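Local atomic coordinates of shikimate kinase (Bacteroides thetaiotaomicron, PDB entry 3VAA), a protein that probably catalyses the ATP- and magnesium-dependent phosphorylation of the 3-hydroxyl group of shikimate, the fifth step of chorismate biosynthesis. Residues A[110-113]-A[114-118]; A[89-92]-A[93-96]; A[78-81]-A[82-86]. One frame throughout, in Å; residues are numbered along the deposited sequence. Where two conformers were deposited one is given.

Interaction 1 (A[110-113]-A[114-118])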
loop_
_atom_site.group_PDB
_atom_site.type_symbol
_atom_site.label_atom_id
_atom_site.label_comp_id
_atom_site.label_asym_id
_atom_site.label_seq_id
_atom_site.Cartn_x
_atom_site.Cartn_y
_atom_site.Cartn_z
ATOM N N ASP A 110 -3.151 4.501 -15.581
ATOM C CA ASP A 110 -4.246 5.230 -14.929
ATOM C C ASP A 110 -4.609 4.476 -13.639
ATOM O O ASP A 110 -5.762 4.487 -13.203
ATOM C CB ASP A 110 -5.482 5.286 -15.843
ATOM C CG ASP A 110 -5.997 3.897 -16.235
ATOM O OD1 ASP A 110 -5.238 2.900 -16.100
ATOM O OD2 ASP A 110 -7.166 3.812 -16.702
ATOM N N ASN A 111 -3.620 3.844 -13.014
ATOM C CA ASN A 111 -3.884 2.974 -11.852
ATOM C C ASN A 111 -4.685 3.634 -10.732
ATOM O O ASN A 111 -5.591 3.014 -10.183
ATOM C CB ASN A 111 -2.574 2.424 -11.287
ATOM C CG ASN A 111 -1.914 1.359 -12.184
ATOM O OD1 ASN A 111 -2.463 0.918 -13.202
ATOM N ND2 ASN A 111 -0.704 0.939 -11.784
ATOM N N MET A 112 -4.347 4.875 -10.386
ATOM C CA MET A 112 -5.050 5.553 -9.293
ATOM C C MET A 112 -6.471 5.886 -9.717
ATOM O O MET A 112 -7.415 5.645 -8.972
ATOM C CB MET A 112 -4.319 6.809 -8.823
ATOM C CG MET A 112 -4.981 7.493 -7.581
ATOM S SD MET A 112 -5.153 6.413 -6.134
ATOM C CE MET A 112 -3.618 5.770 -6.334
ATOM N N GLU A 113 -6.626 6.404 -10.931
ATOM C CA GLU A 113 -7.934 6.761 -11.446
ATOM C C GLU A 113 -8.799 5.495 -11.538
ATOM O O GLU A 113 -9.997 5.514 -11.221
ATOM C CB GLU A 113 -7.761 7.448 -12.797
ATOM C CG GLU A 113 -9.015 7.795 -13.540
ATOM C CD GLU A 113 -8.697 8.306 -14.941
ATOM O OE1 GLU A 113 -8.390 9.507 -15.087
ATOM O OE2 GLU A 113 -8.754 7.501 -15.896
ATOM N N PHE A 114 -8.176 4.387 -11.939
ATOM C CA PHE A 114 -8.869 3.114 -12.069
ATOM C C PHE A 114 -9.339 2.577 -10.726
ATOM O O PHE A 114 -10.507 2.176 -10.568
ATOM C CB PHE A 114 -7.994 2.124 -12.829
ATOM C CG PHE A 114 -8.570 0.744 -12.901
ATOM C CD1 PHE A 114 -9.594 0.454 -13.789
ATOM C CD2 PHE A 114 -8.071 -0.261 -12.102
ATOM C CE1 PHE A 114 -10.135 -0.833 -13.849
ATOM C CE2 PHE A 114 -8.585 -1.550 -12.150
ATOM C CZ PHE A 114 -9.617 -1.837 -13.039
ATOM N N MET A 115 -8.462 2.619 -9.735
ATOM C CA MET A 115 -8.833 2.216 -8.395
ATOM C C MET A 115 -9.974 3.120 -7.875
ATOM O O MET A 115 -10.943 2.621 -7.304
ATOM C CB MET A 115 -7.622 2.273 -7.463
ATOM C CG MET A 115 -6.678 1.112 -7.667
ATOM S SD MET A 115 -5.344 1.030 -6.466
ATOM C CE MET A 115 -4.201 2.244 -7.074
ATOM N N ASN A 116 -9.872 4.433 -8.096
ATOM C CA ASN A 116 -10.935 5.336 -7.656
ATOM C C ASN A 116 -12.309 4.959 -8.244
ATOM O O ASN A 116 -13.315 5.001 -7.540
ATOM C CB ASN A 116 -10.589 6.810 -7.961
ATOM C CG ASN A 116 -9.699 7.451 -6.889
ATOM O OD1 ASN A 116 -9.792 7.114 -5.711
ATOM N ND2 ASN A 116 -8.907 8.437 -7.289
ATOM N N ARG A 117 -12.340 4.584 -9.519
ATOM C CA ARG A 117 -13.590 4.210 -10.200
ATOM C C ARG A 117 -14.150 2.858 -9.791
ATOM O O ARG A 117 -15.364 2.656 -9.847
ATOM C CB ARG A 117 -13.406 4.147 -11.718
ATOM C CG ARG A 117 -13.048 5.441 -12.399
ATOM C CD ARG A 117 -13.307 5.343 -13.918
ATOM N NE ARG A 117 -12.634 4.211 -14.556
ATOM C CZ ARG A 117 -11.417 4.249 -15.095
ATOM N NH1 ARG A 117 -10.695 5.366 -15.073
ATOM N NH2 ARG A 117 -10.908 3.156 -15.652
ATOM N N THR A 118 -13.289 1.931 -9.390
ATOM C CA THR A 118 -13.729 0.559 -9.100
ATOM C C THR A 118 -13.903 0.182 -7.627
ATOM O O THR A 118 -14.544 -0.822 -7.335
ATOM C CB THR A 118 -12.820 -0.483 -9.763
ATOM O OG1 THR A 118 -11.474 -0.342 -9.285
ATOM C CG2 THR A 118 -12.840 -0.310 -11.288
#

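Interaction 2 (A[89-92]-A[93-96])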
loop_
_atom_site.group_PDB
_atom_site.type_symbol
_atom_site.label_atom_id
_atom_site.label_comp_id
_atom_site.label_asym_id
_atom_site.label_seq_id
_atom_site.Cartn_x
_atom_site.Cartn_y
_atom_site.Cartn_z
ATOM N N HIS A 89 -5.878 -4.914 -12.551
ATOM C CA HIS A 89 -7.151 -5.070 -13.243
ATOM C C HIS A 89 -7.836 -6.393 -12.932
ATOM O O HIS A 89 -9.060 -6.457 -12.894
ATOM C CB HIS A 89 -6.990 -4.796 -14.747
ATOM C CG HIS A 89 -6.844 -3.344 -15.055
ATOM N ND1 HIS A 89 -7.732 -2.663 -15.855
ATOM C CD2 HIS A 89 -5.981 -2.414 -14.578
ATOM C CE1 HIS A 89 -7.383 -1.390 -15.914
ATOM N NE2 HIS A 89 -6.324 -1.209 -15.148
ATOM N N GLU A 90 -7.062 -7.444 -12.714
ATOM C CA GLU A 90 -7.638 -8.723 -12.338
ATOM C C GLU A 90 -8.250 -8.685 -10.935
ATOM O O GLU A 90 -9.388 -9.123 -10.740
ATOM C CB GLU A 90 -6.604 -9.845 -12.412
ATOM C CG GLU A 90 -6.199 -10.225 -13.805
ATOM C CD GLU A 90 -5.502 -11.575 -13.864
ATOM O OE1 GLU A 90 -5.332 -12.212 -12.803
ATOM O OE2 GLU A 90 -5.116 -12.013 -14.963
ATOM N N VAL A 91 -7.495 -8.159 -9.959
ATOM C CA VAL A 91 -7.994 -8.166 -8.568
ATOM C C VAL A 91 -9.146 -7.192 -8.415
ATOM O O VAL A 91 -9.992 -7.355 -7.537
ATOM C CB VAL A 91 -6.873 -7.906 -7.513
ATOM C CG1 VAL A 91 -5.771 -8.988 -7.629
ATOM C CG2 VAL A 91 -6.271 -6.529 -7.641
ATOM N N ALA A 92 -9.197 -6.181 -9.262
ATOM C CA ALA A 92 -10.272 -5.191 -9.207
ATOM C C ALA A 92 -11.651 -5.794 -9.553
ATOM O O ALA A 92 -12.678 -5.151 -9.332
ATOM C CB ALA A 92 -9.947 -4.020 -10.111
ATOM N N GLU A 93 -11.665 -7.007 -10.099
ATOM C CA GLU A 93 -12.920 -7.677 -10.419
ATOM C C GLU A 93 -13.454 -8.479 -9.233
ATOM O O GLU A 93 -14.615 -8.858 -9.232
ATOM C CB GLU A 93 -12.779 -8.554 -11.667
ATOM C CG GLU A 93 -12.340 -7.773 -12.889
ATOM C CD GLU A 93 -12.340 -8.599 -14.169
ATOM O OE1 GLU A 93 -13.071 -9.603 -14.236
ATOM O OE2 GLU A 93 -11.610 -8.230 -15.116
ATOM N N PHE A 94 -12.610 -8.742 -8.231
ATOM C CA PHE A 94 -13.058 -9.450 -7.024
ATOM C C PHE A 94 -14.047 -8.599 -6.214
ATOM O O PHE A 94 -13.927 -7.373 -6.165
ATOM C CB PHE A 94 -11.892 -9.844 -6.110
ATOM C CG PHE A 94 -10.803 -10.637 -6.787
ATOM C CD1 PHE A 94 -11.061 -11.415 -7.908
ATOM C CD2 PHE A 94 -9.530 -10.660 -6.242
ATOM C CE1 PHE A 94 -10.047 -12.157 -8.510
ATOM C CE2 PHE A 94 -8.516 -11.417 -6.826
ATOM C CZ PHE A 94 -8.775 -12.159 -7.962
ATOM N N GLU A 95 -15.006 -9.267 -5.579
ATOM C CA GLU A 95 -16.016 -8.611 -4.745
ATOM C C GLU A 95 -15.815 -9.007 -3.284
ATOM O O GLU A 95 -15.450 -10.156 -2.999
ATOM C CB GLU A 95 -17.429 -8.999 -5.226
ATOM C CG GLU A 95 -17.736 -8.531 -6.638
ATOM C CD GLU A 95 -19.165 -8.847 -7.085
ATOM O OE1 GLU A 95 -19.839 -9.679 -6.438
ATOM O OE2 GLU A 95 -19.602 -8.265 -8.101
ATOM N N ASN A 96 -16.057 -8.058 -2.369
ATOM C CA ASN A 96 -15.917 -8.277 -0.918
ATOM C C ASN A 96 -14.488 -8.625 -0.578
ATOM O O ASN A 96 -14.169 -9.757 -0.221
ATOM C CB ASN A 96 -16.897 -9.335 -0.440
ATOM C CG ASN A 96 -18.309 -8.893 -0.602
ATOM O OD1 ASN A 96 -18.640 -7.757 -0.282
ATOM N ND2 ASN A 96 -19.162 -9.777 -1.114
HETATM O O HOH W 1 -10.899 -5.144 -14.489
#

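Interaction 3 (A[78-81]-A[82-86])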
loop_
_atom_site.group_PDB
_atom_site.type_symbol
_atom_site.label_atom_id
_atom_site.label_comp_id
_atom_site.label_asym_id
_atom_site.label_seq_id
_atom_site.Cartn_x
_atom_site.Cartn_y
_atom_site.Cartn_z
ATOM N N ALA A 78 9.753 -1.024 -16.693
ATOM C CA ALA A 78 8.586 -0.885 -17.564
ATOM C C ALA A 78 7.765 -2.168 -17.640
ATOM O O ALA A 78 6.554 -2.132 -17.546
ATOM C CB ALA A 78 9.009 -0.441 -18.973
ATOM N N GLY A 79 8.443 -3.303 -17.804
ATOM C CA GLY A 79 7.770 -4.586 -17.925
ATOM C C GLY A 79 7.096 -4.973 -16.628
ATOM O O GLY A 79 5.962 -5.479 -16.633
ATOM N N PHE A 80 7.769 -4.758 -15.504
ATOM C CA PHE A 80 7.140 -5.068 -14.233
ATOM C C PHE A 80 5.905 -4.199 -13.996
ATOM O O PHE A 80 4.854 -4.690 -13.516
ATOM C CB PHE A 80 8.088 -4.919 -13.052
ATOM C CG PHE A 80 7.414 -5.198 -11.751
ATOM C CD1 PHE A 80 7.242 -6.498 -11.325
ATOM C CD2 PHE A 80 6.893 -4.175 -10.991
ATOM C CE1 PHE A 80 6.591 -6.771 -10.141
ATOM C CE2 PHE A 80 6.240 -4.441 -9.795
ATOM C CZ PHE A 80 6.090 -5.745 -9.377
ATOM N N ARG A 81 6.004 -2.908 -14.313
ATOM C CA ARG A 81 4.849 -2.023 -14.107
ATOM C C ARG A 81 3.649 -2.394 -14.992
ATOM O O ARG A 81 2.499 -2.232 -14.582
ATOM C CB ARG A 81 5.214 -0.561 -14.274
ATOM C CG ARG A 81 6.237 -0.072 -13.243
ATOM C CD ARG A 81 5.707 -0.210 -11.832
ATOM N NE ARG A 81 6.739 0.154 -10.858
ATOM C CZ ARG A 81 6.627 0.019 -9.546
ATOM N NH1 ARG A 81 5.519 -0.454 -8.988
ATOM N NH2 ARG A 81 7.635 0.392 -8.765
ATOM N N GLU A 82 3.923 -2.867 -16.205
ATOM C CA GLU A 82 2.838 -3.354 -17.091
ATOM C C GLU A 82 2.146 -4.570 -16.450
ATOM O O GLU A 82 0.928 -4.646 -16.393
ATOM C CB GLU A 82 3.402 -3.723 -18.453
ATOM C CG GLU A 82 2.388 -4.218 -19.471
ATOM C CD GLU A 82 3.090 -4.580 -20.773
ATOM O OE1 GLU A 82 3.345 -3.673 -21.572
ATOM O OE2 GLU A 82 3.361 -5.756 -20.983
ATOM N N LEU A 83 2.923 -5.517 -15.939
ATOM C CA LEU A 83 2.308 -6.695 -15.345
ATOM C C LEU A 83 1.554 -6.348 -14.062
ATOM O O LEU A 83 0.478 -6.902 -13.795
ATOM C CB LEU A 83 3.335 -7.804 -15.123
ATOM C CG LEU A 83 4.351 -7.882 -14.051
ATOM C CD1 LEU A 83 3.740 -8.316 -12.715
ATOM C CD2 LEU A 83 5.341 -8.939 -14.557
ATOM N N GLU A 84 2.089 -5.406 -13.280
ATOM C CA GLU A 84 1.414 -4.957 -12.074
ATOM C C GLU A 84 0.050 -4.328 -12.410
ATOM O O GLU A 84 -0.959 -4.600 -11.763
ATOM C CB GLU A 84 2.291 -3.957 -11.328
ATOM C CG GLU A 84 1.672 -3.354 -10.078
ATOM C CD GLU A 84 2.601 -2.386 -9.402
ATOM O OE1 GLU A 84 3.069 -1.426 -10.084
ATOM O OE2 GLU A 84 2.876 -2.594 -8.182
ATOM N N ARG A 85 0.031 -3.471 -13.434
ATOM C CA ARG A 85 -1.203 -2.886 -13.913
ATOM C C ARG A 85 -2.208 -3.970 -14.316
ATOM O O ARG A 85 -3.372 -3.926 -13.963
ATOM C CB ARG A 85 -0.879 -1.977 -15.110
ATOM C CG ARG A 85 -2.058 -1.309 -15.790
ATOM C CD ARG A 85 -2.702 -2.200 -16.851
ATOM N NE ARG A 85 -3.752 -1.489 -17.591
ATOM C CZ ARG A 85 -4.756 -2.079 -18.242
ATOM N NH1 ARG A 85 -4.876 -3.405 -18.260
ATOM N NH2 ARG A 85 -5.660 -1.343 -18.851
ATOM N N ASN A 86 -1.750 -4.951 -15.074
ATOM C CA ASN A 86 -2.624 -6.020 -15.497
ATOM C C ASN A 86 -3.182 -6.829 -14.315
ATOM O O ASN A 86 -4.351 -7.188 -14.301
ATOM C CB ASN A 86 -1.912 -6.926 -16.503
ATOM C CG ASN A 86 -1.642 -6.238 -17.808
ATOM O OD1 ASN A 86 -2.391 -5.329 -18.210
ATOM N ND2 ASN A 86 -0.621 -6.720 -18.542
HETATM O O HOH W 2 5.395 -7.209 -18.579
HETATM O O HOH W 3 1.731 -0.410 -12.464
HETATM O O HOH W 4 4.601 -1.020 -6.391
#

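Interaction 1 (A[110-113]-A[114-118])
Arg117 reaches back along helix 111-118, meeting Glu113 one turn away and Asp110 two turns away. Its CB lies 3.7 Å from Glu113 O, and CG comes closer still to that carbonyl, which also accepts the backbone bond from Arg117 N. With CG beside the backbone N (chi1 -63°) and a bend at chi3, the chain turns toward the start of the helix, one face of the guanidinium lying over Phe114 CA, near the rim. NH1 passes 3.3 Å from Glu113 CG and forms a salt bridge with Glu113 OE2 at 3.0 Å. The carboxylate arrives at the guanidinium edge, near its plane, yet the two flat groups are turned 56° against each other. NH2 faces Asp110 OD2 at 3.9 Å, a long second salt bridge that completes a three-residue network on the side exposed to solvent. Asp110 holds the N-cap position without a capping bond from its side chain; its carbonyl O takes Phe114 N at 2.7 Å.

The inner face mixes apolar and amide groups: Met112 CE meets Met115 CE at 3.6 Å, while Asn111 bonds Ala105 and Asn116 bonds Gln170 and Gln172. Phe114 O accepts both N and OG1 of Thr118. The two methionines lie against strands 27-31 and 120-125, Asn111 and Met115 touch Leu88, and Phe114 stacks on His89, so the helix packs against both the sheet and helix 68-91.

Interaction 2 (A[89-92]-A[93-96])
This is a helix-end contact, a type I beta turn from Val91 to Phe94 through which the chain leaves helix 68-91 on its way to strand 97-100, and the aromatic ring of Phe94 folds back on the end of the helix. The turn is closed by Phe94 N donating to Val91 O at 3.0 Å. One residue earlier, Glu93 N reaches Glu90 O at 3.2 Å. Both donors stand well above the carbonyl planes, 60° out at Val91, a steep approach that accompanies the tighter i to i+3 spacing.

Phe94 has CG beside its backbone N (chi1 -54°), which turns the ring toward Val91. One face then receives Val91 CA in a CH-pi contact, 3.9 Å from the ring centroid and 20° off the normal; Glu90 O lies over the same face, toward the rim. Val91 CG1 adds an apolar touch to Phe94 CE2 at 3.8 Å. In one of its two conformers, Glu93 brings OE2 to a water that also donates to His89 O, a tie that may be only partly occupied.

Glu90 OE1 is hydrogen-bonded to Tyr59 OH and OE2 forms a salt bridge with Arg63, while Phe94 O accepts from Arg27. The turn ends the helical part of the crossover from strand 53-55 to its parallel neighbour 97-100, a beta-alpha-beta unit of the P-loop kinase sheet.

Interaction 3 (A[78-81]-A[82-86])
Arg81 and Glu84 lie side by side on helix 68-91, pointing the same way, and are joined by a salt bridge at the guanidinium edge. Arg81 NH1 donates to Glu84 OE1 at 2.9 Å, with an N-H...O angle of 161°. The oxygen is met on its syn side and sits in the guanidinium plane, although the two flat groups are 34° apart. Arg81 curls to this position through its bend at chi2 (-61°), whereas Glu84 runs out fully extended. Two waters reinforce the pair: one accepts from NH1 and donates to Glu84 OE2, the other donates to OE1 and to Arg81 O. Each carboxylate oxygen thus has a bridging water. The buried Glu84, its side chain about 4 Å from that of Asp57, a predicted substrate-binding residue, probably helps to orient Arg81, itself predicted to bind shikimate.

Next to this polar grip is the buried apolar side. Packing is tight where Leu83 CG rests 3.3 Å from Phe80 O, and Leu83 CD1 approaches the Phe80 ring obliquely, 4.1 Å from CE1. The opposite character belongs to Glu82, which is exposed and extended: it is linked to Gly79 O through a water, the Glu82 OE2 leg weak at 3.5 Å.

Leu83 packs against Ile60 and Phe64 of helix 56-64, Glu84 also touches Ile60, and Phe80 closes on Val68 and Leu71 at the start of its own helix, while Arg81 and Glu82 lean on loop residues Phe108 and Tyr109.

How the interactions relate
Interactions 2 and 3 both use helix 68-91, the first at its C-terminal end and the second further back in its body, while interaction 1 occupies helix 111-118 beside it. All three are partly buried. The chemistry follows the place: the salt bridges of interaction 1 lie on an exposed face, that of interaction 3 has a buried acid and a predicted substrate-binding arginine, and interaction 2 relies on backbone turn bonds and a CH-pi contact. The helices meet where Phe114 packs on His89 and Ala92, linking interactions 1 and 2, and where Asn111 touches Arg85, linking 1 and 3. Interactions 3 and 2 follow one another along the helix and touch nowhere else.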